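Local coordinates for N-acetyl-beta-D glucosaminidase (Rhizomucor miehei CAU432, PDB 4ZM6), which probably hydrolyses N-acetyl-beta-D-glucosaminides as a family 3 glycosidase and transfers acetyl groups from acetyl coenzyme A to glucosamine, at residues Thr94-Asn99 / Met116-Glu121; Ala110-Ala115 / Gln165-Gln170; Thr389-Phe394 / His423-Tyr428. All coordinates share one frame; numbering follows the deposited sequence.

Contact 1 (Thr94-Asn99 / Met116-Glu121); sequences TYLPGN and MAISKE
Thr-94 presents two donors to one carboxylate, that of Glu-121. Its OG1 stands beside its own backbone N (chi1 -51°), which turns hydroxyl and amide to the same partner. OG1 donates to Glu-121 OE2 at 2.8 Å, while the amide Thr-94 N donates to Glu-121 OE1 at 3.1 Å, with an N-H...O angle of 152°. Both oxygens receive through their syn lone pairs, so the two bonds form a fork that fixes the rotation of the carboxylate. Glutamate suits the place because its chain, extended beyond CG, carries the charge off the helix to the loop; the side chains of Thr-94 and Glu-121 meet at about a right angle.

Next to these two bonds the contact is aliphatic. The branch CD1 of Leu-96 does the touching, lying 3.9 Å from Ala-117 CB and equally far from CG1 and CD1 of Ile-118. Ile-118 folds its CD1 back (chi2 -63°) beside the leucine methyl, and the two side chains pass each other heading opposite ways. Ala-117, with just a methyl, lets the loop lie close to the helix.

The contact fastens the loop that follows strand 76-79, in the family 3 N-terminal domain of the TIM-barrel clan, to helix 108-125. Gly-98 ends that loop as the N-cap of helix 99-105. Helix 357-368 packs against the same place, with His-360 ND1 also bonded to Glu-121 OE2. Three donors thus converge on one largely buried carboxylate, an arrangement that would be expected to favour its ionised form and to offset the cost of burying it.

Contact 2 (Ala110-Ala115 / Gln165-Gln170); sequences AARNVA and QVEGYQ
The nearest CA atoms across the contact are those of Ala-115 and Gly-168, 4.6 Å apart. Having no side chain, Gly-168 leaves room for Ala-115 CB, 3.7 Å from Gly-168 CA, and for the carbonyl O of Arg-112. The short helical segments consequently run only 7.1 Å apart, crossing at -28°.

Ala-115 CB also sits over the centre of the Tyr-169 ring, a CH-pi contact 3.5 Å from the centroid. The small methyl suits this flat surface. The two helices, 108-125 and 155-171, belong to the family 3 N-terminal domain of the TIM-barrel clan, and pack nearly parallel, as successive helices round such a barrel do.

Among polar contacts, Gln-165 bends at chi2 (-146°) and its NE2 gives a weak bond to Ala-111 O at 3.5 Å, while OE1 is taken by Tyr-151 OH; CG of Gln-165 lies 3.8 Å from Ala-111 CB.

The charged pair meets through carbon. Arg-112 CD is 3.7 Å from Glu-167 OE1, but the guanidinium turns to Asn-113, NH2 reaching OD1 of that residue at 2.9 Å in the guanidinium plane. Glu-167 instead makes salt bridges with Arg-171 and with Arg-640 of helix 627-642, in the acetyltransferase region.

Contact 3 (Thr389-Phe394 / His423-Tyr428); sequences TDKILF and HTNLEY
Ile-392 lays its CD1 methyl over one face of the His-423 imidazole, displaced from the middle of the ring and 3.7 Å from the centroid. CG1 stands beside the backbone N (chi1 -65°) and CD1 extends from it (chi2 -177°), which delivers the methyl to the ring. The carbonyl O of Asp-390 meets the same ring at its edge, so His-423 fits into the corner between the chain at Asp-390 and the isoleucine branch.

The other branch of Ile-392 faces Leu-426. Leu-426 CD1 fills the notch between Ile-392 CG2, 3.4 Å away, and Phe-394 CB, 4.2 Å away; leucine is long enough beyond CB to bring one methyl into it. Beyond it, Phe-394 and Tyr-428 run alongside each other in the same direction. The two rings are inclined by only 17°, with centroids 5.4 Å apart, but displaced so far that little of one covers the other, and they meet mainly through their CD2 and CE2 atoms. Across the sheet, Leu-393 CD1 rests alongside the aliphatic chain of Glu-427, 3.9 Å from Glu-427 CB, while the glutamate's OE1 makes a salt bridge with Lys-441.

Three backbone hydrogen bonds set the register: Ile-392 N to Asn-425 O at 3.2 Å, Glu-427 N to Ile-392 O at 3.0 Å, and Phe-394 N to Glu-427 O at 2.8 Å. Asn-425, the centre of an inverse gamma turn, leads into the second strand.

Helix 413-422 packs on Phe-394, Leu-426 and Tyr-428, while Ile-392 touches Trp-447 of strand 447-452; helix 439-444 meets Leu-393 on the other face. Strand 392-397, helix 413-422 and strand 426-431 make a beta-alpha-beta crossover between neighbouring parallel strands, as in the layered alpha/beta domain that commonly follows the barrel in family 3 glycosidases.

Contacts 1 and 2 are both buried and share helix 108-125: contact 1 holds it to a loop, contact 2 to helix 155-171. Their centres are about 8 Å apart and they touch, with Ser-119 of one meeting Gly-168 and Tyr-169 of the other. Contact 3 stands apart, its centre about 34 Å from that of contact 1 and 40 Å from that of contact 2; it is only partly buried and pairs two strands at the edge of a sheet in another part of the chain. The chemistry follows the place: a buried carboxylate gripped by donors in 94-99/116-121, small residues and one ring face in 110-115/165-170, and backbone hydrogen bonds with broad apolar side chains in 389-394/423-428.

Contact 1 (Thr94-Asn99 / Met116-Glu121)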
loop_
_atom_site.group_PDB
_atom_site.type_symbol
_atom_site.label_atom_id
_atom_site.label_comp_id
_atom_site.label_asym_id
_atom_site.label_seq_id
_atom_site.Cartn_x
_atom_site.Cartn_y
_atom_site.Cartn_z
ATOM N N THR A 94 -4.275 33.354 15.713
ATOM C CA THR A 94 -5.404 33.156 14.812
ATOM C C THR A 94 -6.138 31.841 15.076
ATOM O O THR A 94 -5.521 30.841 15.426
ATOM C CB THR A 94 -4.929 33.175 13.346
ATOM O OG1 THR A 94 -4.141 34.347 13.115
ATOM C CG2 THR A 94 -6.116 33.158 12.381
ATOM N N TYR A 95 -7.460 31.862 14.918
ATOM C CA TYR A 95 -8.258 30.637 14.871
ATOM C C TYR A 95 -8.104 29.999 13.492
ATOM O O TYR A 95 -8.567 30.549 12.494
ATOM C CB TYR A 95 -9.750 30.925 15.119
ATOM C CG TYR A 95 -10.103 31.251 16.550
ATOM C CD1 TYR A 95 -10.193 30.249 17.505
ATOM C CD2 TYR A 95 -10.359 32.562 16.949
ATOM C CE1 TYR A 95 -10.512 30.537 18.823
ATOM C CE2 TYR A 95 -10.680 32.861 18.262
ATOM C CZ TYR A 95 -10.756 31.845 19.196
ATOM O OH TYR A 95 -11.071 32.128 20.508
ATOM N N LEU A 96 -7.447 28.848 13.433
ATOM C CA LEU A 96 -7.386 28.069 12.198
ATOM C C LEU A 96 -7.972 26.681 12.456
ATOM O O LEU A 96 -7.928 26.189 13.587
ATOM C CB LEU A 96 -5.948 27.969 11.682
ATOM C CG LEU A 96 -5.300 29.302 11.292
ATOM C CD1 LEU A 96 -3.785 29.163 11.235
ATOM C CD2 LEU A 96 -5.854 29.822 9.972
ATOM N N PRO A 97 -8.533 26.048 11.411
ATOM C CA PRO A 97 -9.247 24.774 11.556
ATOM C C PRO A 97 -8.497 23.702 12.345
ATOM O O PRO A 97 -7.334 23.423 12.059
ATOM C CB PRO A 97 -9.438 24.321 10.112
ATOM C CG PRO A 97 -9.493 25.584 9.333
ATOM C CD PRO A 97 -8.539 26.520 10.014
ATOM N N GLY A 98 -9.172 23.121 13.335
ATOM C CA GLY A 98 -8.658 21.971 14.071
ATOM C C GLY A 98 -8.785 20.702 13.259
ATOM O O GLY A 98 -9.242 20.726 12.116
ATOM N N ASN A 99 -8.408 19.584 13.857
ATOM C CA ASN A 99 -8.200 18.362 13.091
ATOM C C ASN A 99 -9.398 17.870 12.265
ATOM O O ASN A 99 -9.321 17.875 11.040
ATOM C CB ASN A 99 -7.624 17.251 13.983
ATOM C CG ASN A 99 -6.108 17.362 14.160
ATOM O OD1 ASN A 99 -5.515 18.431 13.974
ATOM N ND2 ASN A 99 -5.474 16.252 14.519
ATOM N N MET A 116 2.026 25.514 9.264
ATOM C CA MET A 116 3.074 26.485 8.966
ATOM C C MET A 116 2.725 27.829 9.584
ATOM O O MET A 116 3.548 28.432 10.271
ATOM C CB MET A 116 3.245 26.656 7.456
ATOM C CG MET A 116 3.795 25.434 6.743
ATOM S SD MET A 116 3.833 25.663 4.956
ATOM C CE MET A 116 5.371 26.567 4.804
ATOM N N ALA A 117 1.499 28.284 9.332
ATOM C CA ALA A 117 0.986 29.539 9.884
ATOM C C ALA A 117 1.044 29.576 11.413
ATOM O O ALA A 117 1.382 30.606 12.002
ATOM C CB ALA A 117 -0.441 29.764 9.417
ATOM N N ILE A 118 0.718 28.452 12.047
ATOM C CA ILE A 118 0.726 28.357 13.503
ATOM C C ILE A 118 2.147 28.354 14.042
ATOM O O ILE A 118 2.430 29.025 15.030
ATOM C CB ILE A 118 -0.044 27.103 13.990
ATOM C CG1 ILE A 118 -1.552 27.338 13.863
ATOM C CG2 ILE A 118 0.319 26.730 15.425
ATOM C CD1 ILE A 118 -2.100 28.464 14.723
ATOM N N SER A 119 3.037 27.603 13.405
ATOM C CA SER A 119 4.422 27.518 13.880
ATOM C C SER A 119 5.108 28.885 13.825
ATOM O O SER A 119 5.878 29.234 14.717
ATOM C CB SER A 119 5.217 26.463 13.096
ATOM O OG SER A 119 4.874 26.474 11.726
ATOM N N LYS A 120 4.807 29.653 12.781
ATOM C CA LYS A 120 5.304 31.023 12.643
ATOM C C LYS A 120 4.894 31.850 13.862
ATOM O O LYS A 120 5.735 32.475 14.504
ATOM C CB LYS A 120 4.746 31.657 11.362
ATOM C CG LYS A 120 5.482 32.891 10.862
ATOM C CD LYS A 120 4.765 33.468 9.643
ATOM C CE LYS A 120 5.696 34.205 8.688
ATOM N NZ LYS A 120 6.092 35.553 9.183
ATOM N N GLU A 121 3.599 31.824 14.183
ATOM C CA GLU A 121 3.068 32.543 15.340
ATOM C C GLU A 121 3.713 32.068 16.642
ATOM O O GLU A 121 4.192 32.878 17.427
ATOM C CB GLU A 121 1.542 32.406 15.420
ATOM C CG GLU A 121 0.802 33.205 14.353
ATOM C CD GLU A 121 -0.702 33.289 14.582
ATOM O OE1 GLU A 121 -1.187 32.831 15.640
ATOM O OE2 GLU A 121 -1.406 33.818 13.691
#

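Contact 2 (Ala110-Ala115 / Gln165-Gln170)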
loop_
_atom_site.group_PDB
_atom_site.type_symbol
_atom_site.label_atom_id
_atom_site.label_comp_id
_atom_site.label_asym_id
_atom_site.label_seq_id
_atom_site.Cartn_x
_atom_site.Cartn_y
_atom_site.Cartn_z
ATOM N N ALA A 110 -3.984 22.205 2.707
ATOM C CA ALA A 110 -4.630 23.117 3.658
ATOM C C ALA A 110 -4.107 22.896 5.082
ATOM O O ALA A 110 -3.716 23.846 5.760
ATOM C CB ALA A 110 -6.144 22.953 3.613
ATOM N N ALA A 111 -4.088 21.643 5.525
ATOM C CA ALA A 111 -3.565 21.325 6.848
ATOM C C ALA A 111 -2.110 21.727 7.001
ATOM O O ALA A 111 -1.720 22.232 8.050
ATOM C CB ALA A 111 -3.709 19.846 7.137
ATOM N N ARG A 112 -1.309 21.474 5.965
ATOM C CA ARG A 112 0.117 21.805 5.998
ATOM C C ARG A 112 0.262 23.292 6.246
ATOM O O ARG A 112 0.991 23.709 7.145
ATOM C CB ARG A 112 0.807 21.426 4.681
ATOM C CG ARG A 112 2.305 21.722 4.632
ATOM C CD ARG A 112 2.800 21.888 3.200
ATOM N NE ARG A 112 2.214 23.059 2.543
ATOM C CZ ARG A 112 2.301 23.330 1.238
ATOM N NH1 ARG A 112 2.964 22.523 0.413
ATOM N NH2 ARG A 112 1.722 24.420 0.752
ATOM N N ASN A 113 -0.460 24.078 5.454
ATOM C CA ASN A 113 -0.439 25.529 5.586
ATOM C C ASN A 113 -0.874 26.013 6.957
ATOM O O ASN A 113 -0.278 26.939 7.508
ATOM C CB ASN A 113 -1.293 26.172 4.495
ATOM C CG ASN A 113 -0.668 26.029 3.122
ATOM O OD1 ASN A 113 0.556 25.933 2.991
ATOM N ND2 ASN A 113 -1.500 26.004 2.094
ATOM N N VAL A 114 -1.904 25.387 7.514
ATOM C CA VAL A 114 -2.353 25.738 8.860
ATOM C C VAL A 114 -1.209 25.565 9.855
ATOM O O VAL A 114 -0.954 26.451 10.665
ATOM C CB VAL A 114 -3.580 24.911 9.287
ATOM C CG1 VAL A 114 -3.808 24.999 10.786
ATOM C CG2 VAL A 114 -4.811 25.399 8.543
ATOM N N ALA A 115 -0.515 24.434 9.779
ATOM C CA ALA A 115 0.586 24.153 10.689
ATOM C C ALA A 115 1.741 25.148 10.510
ATOM O O ALA A 115 2.355 25.577 11.489
ATOM C CB ALA A 115 1.072 22.724 10.505
ATOM N N GLN A 165 0.881 18.066 8.594
ATOM C CA GLN A 165 0.995 19.016 9.701
ATOM C C GLN A 165 2.350 18.919 10.391
ATOM O O GLN A 165 2.936 19.938 10.746
ATOM C CB GLN A 165 -0.138 18.817 10.711
ATOM C CG GLN A 165 -1.498 19.273 10.201
ATOM C CD GLN A 165 -2.380 19.849 11.299
ATOM O OE1 GLN A 165 -2.558 19.242 12.356
ATOM N NE2 GLN A 165 -2.932 21.032 11.053
ATOM N N VAL A 166 2.842 17.697 10.577
ATOM C CA VAL A 166 4.199 17.481 11.080
ATOM C C VAL A 166 5.214 18.204 10.187
ATOM O O VAL A 166 6.112 18.877 10.685
ATOM C CB VAL A 166 4.542 15.981 11.151
ATOM C CG1 VAL A 166 6.027 15.772 11.425
ATOM C CG2 VAL A 166 3.698 15.297 12.220
ATOM N N GLU A 167 5.067 18.065 8.873
ATOM C CA GLU A 167 5.848 18.867 7.937
ATOM C C GLU A 167 5.644 20.344 8.255
ATOM O O GLU A 167 6.589 21.044 8.597
ATOM C CB GLU A 167 5.459 18.569 6.475
ATOM C CG GLU A 167 5.915 19.629 5.471
ATOM C CD GLU A 167 5.834 19.181 4.022
ATOM O OE1 GLU A 167 6.012 20.028 3.127
ATOM O OE2 GLU A 167 5.595 17.989 3.761
ATOM N N GLY A 168 4.403 20.804 8.164
ATOM C CA GLY A 168 4.083 22.219 8.359
ATOM C C GLY A 168 4.694 22.836 9.605
ATOM O O GLY A 168 5.329 23.890 9.536
ATOM N N TYR A 169 4.508 22.172 10.744
ATOM C CA TYR A 169 5.006 22.678 12.019
ATOM C C TYR A 169 6.520 22.743 12.022
ATOM O O TYR A 169 7.093 23.774 12.359
ATOM C CB TYR A 169 4.542 21.800 13.189
ATOM C CG TYR A 169 3.071 21.918 13.535
ATOM C CD1 TYR A 169 2.485 23.156 13.781
ATOM C CD2 TYR A 169 2.273 20.786 13.650
ATOM C CE1 TYR A 169 1.142 23.260 14.112
ATOM C CE2 TYR A 169 0.928 20.880 13.974
ATOM C CZ TYR A 169 0.366 22.116 14.207
ATOM O OH TYR A 169 -0.970 22.203 14.532
ATOM N N GLN A 170 7.157 21.639 11.638
ATOM C CA GLN A 170 8.618 21.521 11.678
ATOM C C GLN A 170 9.295 22.356 10.601
ATOM O O GLN A 170 10.449 22.757 10.741
ATOM C CB GLN A 170 9.030 20.061 11.553
ATOM C CG GLN A 170 8.532 19.214 12.707
ATOM C CD GLN A 170 9.002 17.783 12.640
ATOM O OE1 GLN A 170 9.384 17.280 11.585
ATOM N NE2 GLN A 170 8.979 17.114 13.772
#

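Contact 3 (Thr389-Phe394 / His423-Tyr428)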
loop_
_atom_site.group_PDB
_atom_site.type_symbol
_atom_site.label_atom_id
_atom_site.label_comp_id
_atom_site.label_asym_id
_atom_site.label_seq_id
_atom_site.Cartn_x
_atom_site.Cartn_y
_atom_site.Cartn_z
ATOM N N THR A 389 -39.370 40.276 8.628
ATOM C CA THR A 389 -40.346 40.236 9.716
ATOM C C THR A 389 -40.595 38.840 10.304
ATOM O O THR A 389 -41.377 38.709 11.248
ATOM C CB THR A 389 -41.693 40.805 9.233
ATOM O OG1 THR A 389 -42.116 40.098 8.058
ATOM C CG2 THR A 389 -41.551 42.285 8.908
ATOM N N ASP A 390 -39.963 37.807 9.745
ATOM C CA ASP A 390 -40.035 36.464 10.316
ATOM C C ASP A 390 -39.322 36.417 11.664
ATOM O O ASP A 390 -38.324 37.102 11.877
ATOM C CB ASP A 390 -39.401 35.423 9.387
ATOM C CG ASP A 390 -40.319 34.989 8.265
ATOM O OD1 ASP A 390 -41.504 34.703 8.535
ATOM O OD2 ASP A 390 -39.844 34.899 7.113
ATOM N N LYS A 391 -39.842 35.595 12.566
ATOM C CA LYS A 391 -39.249 35.414 13.882
ATOM C C LYS A 391 -38.376 34.160 13.854
ATOM O O LYS A 391 -38.865 33.067 13.557
ATOM C CB LYS A 391 -40.351 35.280 14.939
ATOM C CG LYS A 391 -39.869 35.309 16.386
ATOM C CD LYS A 391 -39.571 36.722 16.880
ATOM C CE LYS A 391 -39.939 36.897 18.353
ATOM N NZ LYS A 391 -41.412 37.060 18.568
ATOM N N ILE A 392 -37.086 34.333 14.144
ATOM C CA ILE A 392 -36.158 33.216 14.261
ATOM C C ILE A 392 -35.845 32.938 15.732
ATOM O O ILE A 392 -35.411 33.835 16.459
ATOM C CB ILE A 392 -34.832 33.490 13.513
ATOM C CG1 ILE A 392 -35.084 33.613 12.004
ATOM C CG2 ILE A 392 -33.815 32.379 13.795
ATOM C CD1 ILE A 392 -33.834 33.806 11.164
ATOM N N LEU A 393 -36.050 31.695 16.159
ATOM C CA LEU A 393 -35.688 31.276 17.517
ATOM C C LEU A 393 -34.384 30.484 17.503
ATOM O O LEU A 393 -34.321 29.394 16.935
ATOM C CB LEU A 393 -36.799 30.422 18.128
ATOM C CG LEU A 393 -36.571 29.957 19.567
ATOM C CD1 LEU A 393 -36.185 31.113 20.481
ATOM C CD2 LEU A 393 -37.815 29.258 20.086
ATOM N N PHE A 394 -33.346 31.035 18.126
ATOM C CA PHE A 394 -32.066 30.351 18.220
ATOM C C PHE A 394 -31.878 29.806 19.633
ATOM O O PHE A 394 -31.713 30.572 20.582
ATOM C CB PHE A 394 -30.915 31.292 17.836
ATOM C CG PHE A 394 -29.539 30.690 18.010
ATOM C CD1 PHE A 394 -29.254 29.412 17.547
ATOM C CD2 PHE A 394 -28.524 31.414 18.619
ATOM C CE1 PHE A 394 -27.991 28.865 17.697
ATOM C CE2 PHE A 394 -27.253 30.874 18.768
ATOM C CZ PHE A 394 -26.989 29.595 18.308
ATOM N N HIS A 423 -29.841 38.674 10.157
ATOM C CA HIS A 423 -31.250 38.723 10.557
ATOM C C HIS A 423 -31.430 39.113 12.030
ATOM O O HIS A 423 -30.993 38.396 12.934
ATOM C CB HIS A 423 -31.899 37.368 10.276
ATOM C CG HIS A 423 -33.390 37.374 10.378
ATOM N ND1 HIS A 423 -34.052 37.274 11.583
ATOM C CD2 HIS A 423 -34.349 37.447 9.424
ATOM C CE1 HIS A 423 -35.354 37.285 11.368
ATOM N NE2 HIS A 423 -35.563 37.392 10.067
ATOM N N THR A 424 -32.098 40.244 12.253
ATOM C CA THR A 424 -32.154 40.877 13.570
ATOM C C THR A 424 -33.363 40.459 14.400
ATOM O O THR A 424 -33.306 40.492 15.628
ATOM C CB THR A 424 -32.156 42.412 13.443
ATOM O OG1 THR A 424 -33.433 42.869 12.967
ATOM C CG2 THR A 424 -31.063 42.864 12.487
ATOM N N ASN A 425 -34.454 40.081 13.741
ATOM C CA ASN A 425 -35.648 39.627 14.448
ATOM C C ASN A 425 -35.369 38.226 15.015
ATOM O O ASN A 425 -35.825 37.204 14.489
ATOM C CB ASN A 425 -36.866 39.660 13.508
ATOM C CG ASN A 425 -38.197 39.691 14.245
ATOM O OD1 ASN A 425 -39.246 39.515 13.631
ATOM N ND2 ASN A 425 -38.164 39.922 15.554
ATOM N N LEU A 426 -34.611 38.205 16.107
ATOM C CA LEU A 426 -33.950 37.002 16.575
ATOM C C LEU A 426 -34.011 36.888 18.095
ATOM O O LEU A 426 -33.771 37.869 18.797
ATOM C CB LEU A 426 -32.486 37.049 16.124
ATOM C CG LEU A 426 -31.579 35.850 16.417
ATOM C CD1 LEU A 426 -31.963 34.661 15.551
ATOM C CD2 LEU A 426 -30.127 36.229 16.186
ATOM N N GLU A 427 -34.322 35.689 18.592
ATOM C CA GLU A 427 -34.277 35.401 20.025
ATOM C C GLU A 427 -33.219 34.342 20.338
ATOM O O GLU A 427 -33.247 33.241 19.781
ATOM C CB GLU A 427 -35.641 34.928 20.520
ATOM C CG GLU A 427 -35.715 34.743 22.030
ATOM C CD GLU A 427 -37.134 34.594 22.537
ATOM O OE1 GLU A 427 -37.360 34.840 23.746
ATOM O OE2 GLU A 427 -38.015 34.234 21.726
ATOM N N TYR A 428 -32.363 34.639 21.281
ATOM C CA TYR A 428 -31.287 33.761 21.594
ATOM C C TYR A 428 -31.442 33.327 23.019
ATOM O O TYR A 428 -31.432 34.117 23.927
ATOM C CB TYR A 428 -30.006 34.517 21.355
ATOM C CG TYR A 428 -28.740 33.946 21.884
ATOM C CD1 TYR A 428 -27.798 34.775 22.389
ATOM C CD2 TYR A 428 -28.461 32.613 21.827
ATOM C CE1 TYR A 428 -26.620 34.310 22.848
ATOM C CE2 TYR A 428 -27.272 32.135 22.298
ATOM C CZ TYR A 428 -26.367 33.010 22.812
ATOM O OH TYR A 428 -25.169 32.621 23.298
#